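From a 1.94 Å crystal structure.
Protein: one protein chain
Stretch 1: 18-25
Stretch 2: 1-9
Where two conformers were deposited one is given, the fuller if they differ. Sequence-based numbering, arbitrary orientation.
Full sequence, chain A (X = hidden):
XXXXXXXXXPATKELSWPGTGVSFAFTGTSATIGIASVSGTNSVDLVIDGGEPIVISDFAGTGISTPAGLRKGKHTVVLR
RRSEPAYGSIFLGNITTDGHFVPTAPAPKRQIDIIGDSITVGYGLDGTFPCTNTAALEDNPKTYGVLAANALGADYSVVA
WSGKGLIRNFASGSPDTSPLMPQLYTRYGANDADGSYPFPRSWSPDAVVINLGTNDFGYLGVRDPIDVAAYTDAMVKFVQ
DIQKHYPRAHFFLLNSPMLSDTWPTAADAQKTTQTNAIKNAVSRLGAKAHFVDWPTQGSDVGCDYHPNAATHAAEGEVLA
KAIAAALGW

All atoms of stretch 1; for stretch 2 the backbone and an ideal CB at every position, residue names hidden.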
# COMPACT_ATOMS: atom_id res chain seq x y z
N PRO A 18 -0.74 3.48 4.41
CA PRO A 18 -1.99 3.33 3.66
C PRO A 18 -2.64 2.00 3.99
O PRO A 18 -1.92 1.01 4.21
CB PRO A 18 -1.55 3.34 2.19
CG PRO A 18 -0.21 4.04 2.19
CD PRO A 18 0.42 3.58 3.50
N GLY A 19 -3.96 1.97 4.03
CA GLY A 19 -4.68 0.71 4.21
C GLY A 19 -4.81 0.31 5.66
O GLY A 19 -5.58 -0.62 5.96
N THR A 20 -4.10 0.98 6.58
CA THR A 20 -4.20 0.55 7.98
C THR A 20 -5.55 0.93 8.59
O THR A 20 -6.22 1.87 8.13
CB THR A 20 -3.08 1.15 8.85
OG1 THR A 20 -3.02 2.57 8.66
CG2 THR A 20 -1.72 0.49 8.48
N GLY A 21 -5.95 0.24 9.65
CA GLY A 21 -7.26 0.52 10.21
C GLY A 21 -7.72 -0.49 11.23
O GLY A 21 -6.89 -1.06 11.95
N VAL A 22 -9.03 -0.68 11.35
CA VAL A 22 -9.54 -1.56 12.40
C VAL A 22 -10.77 -2.31 11.91
O VAL A 22 -11.49 -1.83 11.00
CB VAL A 22 -9.92 -0.79 13.70
CG1 VAL A 22 -8.68 -0.18 14.37
CG2 VAL A 22 -11.00 0.28 13.42
N SER A 23 -10.99 -3.50 12.45
CA SER A 23 -12.17 -4.28 12.15
C SER A 23 -12.80 -4.75 13.45
O SER A 23 -12.08 -5.22 14.35
CB SER A 23 -11.81 -5.48 11.24
OG SER A 23 -12.80 -6.50 11.29
N PHE A 24 -14.11 -4.66 13.57
CA PHE A 24 -14.76 -5.15 14.78
C PHE A 24 -16.23 -5.43 14.47
O PHE A 24 -16.70 -5.17 13.35
CB PHE A 24 -14.59 -4.16 15.95
CG PHE A 24 -15.18 -2.77 15.72
CD1 PHE A 24 -14.43 -1.77 15.13
CD2 PHE A 24 -16.48 -2.47 16.15
CE1 PHE A 24 -14.97 -0.48 14.94
CE2 PHE A 24 -17.04 -1.19 15.96
CZ PHE A 24 -16.29 -0.19 15.36
N ALA A 25 -16.92 -6.01 15.44
CA ALA A 25 -18.35 -6.22 15.28
C ALA A 25 -19.01 -5.85 16.59
O ALA A 25 -18.39 -5.94 17.66
CB ALA A 25 -18.64 -7.66 14.88
N UNK A 1 -13.67 -7.62 20.67
CA UNK A 1 -12.26 -7.27 20.61
C UNK A 1 -11.88 -6.73 19.21
O UNK A 1 -12.07 -7.40 18.19
CB UNK A 1 -11.41 -8.49 20.96
N UNK A 2 -11.39 -5.51 19.18
CA UNK A 2 -11.03 -4.85 17.93
C UNK A 2 -9.77 -5.48 17.37
O UNK A 2 -8.87 -5.81 18.13
CB UNK A 2 -10.83 -3.35 18.14
N UNK A 3 -9.68 -5.66 16.05
CA UNK A 3 -8.37 -6.00 15.55
C UNK A 3 -7.86 -4.94 14.60
O UNK A 3 -8.62 -4.32 13.83
CB UNK A 3 -8.40 -7.36 14.86
N UNK A 4 -6.57 -4.68 14.73
CA UNK A 4 -5.90 -3.70 13.90
C UNK A 4 -5.50 -4.32 12.57
O UNK A 4 -5.02 -5.46 12.53
CB UNK A 4 -4.67 -3.13 14.62
N UNK A 5 -5.68 -3.54 11.52
CA UNK A 5 -5.37 -3.95 10.17
C UNK A 5 -4.09 -3.28 9.69
O UNK A 5 -3.92 -2.07 9.87
CB UNK A 5 -6.53 -3.62 9.23
N UNK A 6 -3.19 -4.07 9.10
CA UNK A 6 -1.96 -3.50 8.58
C UNK A 6 -0.94 -3.27 9.68
O UNK A 6 -1.14 -3.71 10.83
CB UNK A 6 -2.25 -2.19 7.85
N UNK A 7 0.14 -2.57 9.35
CA UNK A 7 1.22 -2.37 10.29
C UNK A 7 0.90 -1.14 11.15
O UNK A 7 1.00 -0.01 10.68
CB UNK A 7 2.56 -2.21 9.56
N UNK A 8 0.48 -1.38 12.40
CA UNK A 8 0.09 -0.30 13.30
C UNK A 8 0.83 -0.44 14.62
O UNK A 8 0.72 -1.46 15.28
CB UNK A 8 -1.42 -0.30 13.53
N UNK A 9 1.60 0.57 14.98
CA UNK A 9 2.36 0.53 16.23
C UNK A 9 1.39 0.56 17.40
O UNK A 9 0.70 1.55 17.61
CB UNK A 9 3.35 1.70 16.32

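The two stretches pair as antiparallel strands, and the backbone alone fixes the register: positions 3 and 5 each exchange two backbone hydrogen bonds, with Ser23 and Gly21 respectively. N of position 3 lies 3.0 Å from O of Ser23, and N of position 5 lies 2.8 Å from O of Gly21. None depends on side-chain identity except that proline could not donate at 3 or 5.

Position 1 points its CB away from stretch 1, with nothing of it nearby, so almost anything would serve; it is Ser1.

At position 2 the CB points sideways, 4.4 Å from Phe24 CB and 5.2 Å from Val22 CB. These hydrocarbon neighbours favour a modest apolar group such as valine, isoleucine or leucine. The residue is Val2: its CG1 packs 3.7 Å from Val22 CB and its CG2 lies 4.2 Å from Phe24 CB.

Position 3 shares a sheet face with Ser23, a small neighbour that offers no charge and leaves room for a long or polar chain. Many residues fit. Arg3 is found, its CG 4.4 Å from Ser23 CB while its guanidinium runs on to a hydrogen bond elsewhere in the structure.

Position 4 lies on the other face, beside Val22, in a non-hydrogen-bonded pair; its ideal CB is 5.0 Å from Val22 CG1. A beta-branched or aromatic residue would cover that methyl. Tyr4 does so, with CD2 3.7 Å from Val22 CG1.

Position 5 is paired with Gly21, which has no side chain to meet it, and its CB points to the face that carries Ser23, where an aliphatic group can lie against stretch 1; leucine, isoleucine or methionine are all plausible. Leu5 places its CD1 4.1 Å from Ser23 CB and 3.7 Å from Val22 O.

Position 6 is the most tightly constrained. Its phi of 79° favours glycine, and an ideal CB there would clash with Thr20 CG2 at 2.8 Å. Gly6 resolves both, leaving its CA 4.0 Å from Thr20 CG2.

Position 7 directs its CB sideways, 5.2 Å from Thr20 CG2, so stretch 1 asks little of it. The side chain of Arg7 leads away; its backbone O makes the contact, 3.5 Å from Thr20 CG2.

Position 8 points its CB toward stretch 1; the ideal CB is 5.1 Å from Thr20 CG2, a gap suited to a short aliphatic chain. Val8 fills it, CG2 lying 3.7 Å from Thr20 CB.

Position 9 is out of reach and unconstrained by stretch 1; it is Asn9.

Stretch 2 (1-9) SVRYLGRVN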
# COMPACT_ATOMS: atom_id res chain seq x y z
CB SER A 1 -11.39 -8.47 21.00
OG SER A 1 -10.05 -8.08 21.27
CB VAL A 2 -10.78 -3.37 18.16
CG1 VAL A 2 -10.60 -2.65 16.85
CG2 VAL A 2 -11.94 -2.78 18.97
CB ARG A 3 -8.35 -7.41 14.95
CG ARG A 3 -8.77 -7.59 13.55
CD ARG A 3 -8.64 -9.11 13.20
NE ARG A 3 -9.22 -9.38 11.89
CZ ARG A 3 -8.52 -9.42 10.76
NH1 ARG A 3 -7.20 -9.24 10.76
NH2 ARG A 3 -9.16 -9.64 9.62
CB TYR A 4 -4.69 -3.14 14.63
CG TYR A 4 -5.15 -2.24 15.74
CD1 TYR A 4 -5.53 -2.78 16.96
CD2 TYR A 4 -5.28 -0.85 15.55
CE1 TYR A 4 -5.98 -1.99 17.98
CE2 TYR A 4 -5.74 -0.04 16.58
CZ TYR A 4 -6.09 -0.62 17.80
OH TYR A 4 -6.54 0.12 18.87
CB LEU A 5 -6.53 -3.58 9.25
CG LEU A 5 -7.88 -4.11 9.74
CD1 LEU A 5 -9.05 -3.65 8.85
CD2 LEU A 5 -7.81 -5.63 9.78
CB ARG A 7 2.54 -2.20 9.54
CG ARG A 7 3.77 -2.06 10.44
CD ARG A 7 5.02 -1.77 9.61
NE ARG A 7 5.44 -2.93 8.83
CZ ARG A 7 6.63 -3.00 8.24
NH1 ARG A 7 7.47 -1.97 8.36
NH2 ARG A 7 7.00 -4.10 7.56
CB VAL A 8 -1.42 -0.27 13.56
CG1 VAL A 8 -1.82 0.83 14.59
CG2 VAL A 8 -2.18 -0.05 12.22
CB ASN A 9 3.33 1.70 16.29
CG ASN A 9 4.29 1.63 17.47
OD1 ASN A 9 4.09 0.90 18.44
ND2 ASN A 9 5.34 2.45 17.39
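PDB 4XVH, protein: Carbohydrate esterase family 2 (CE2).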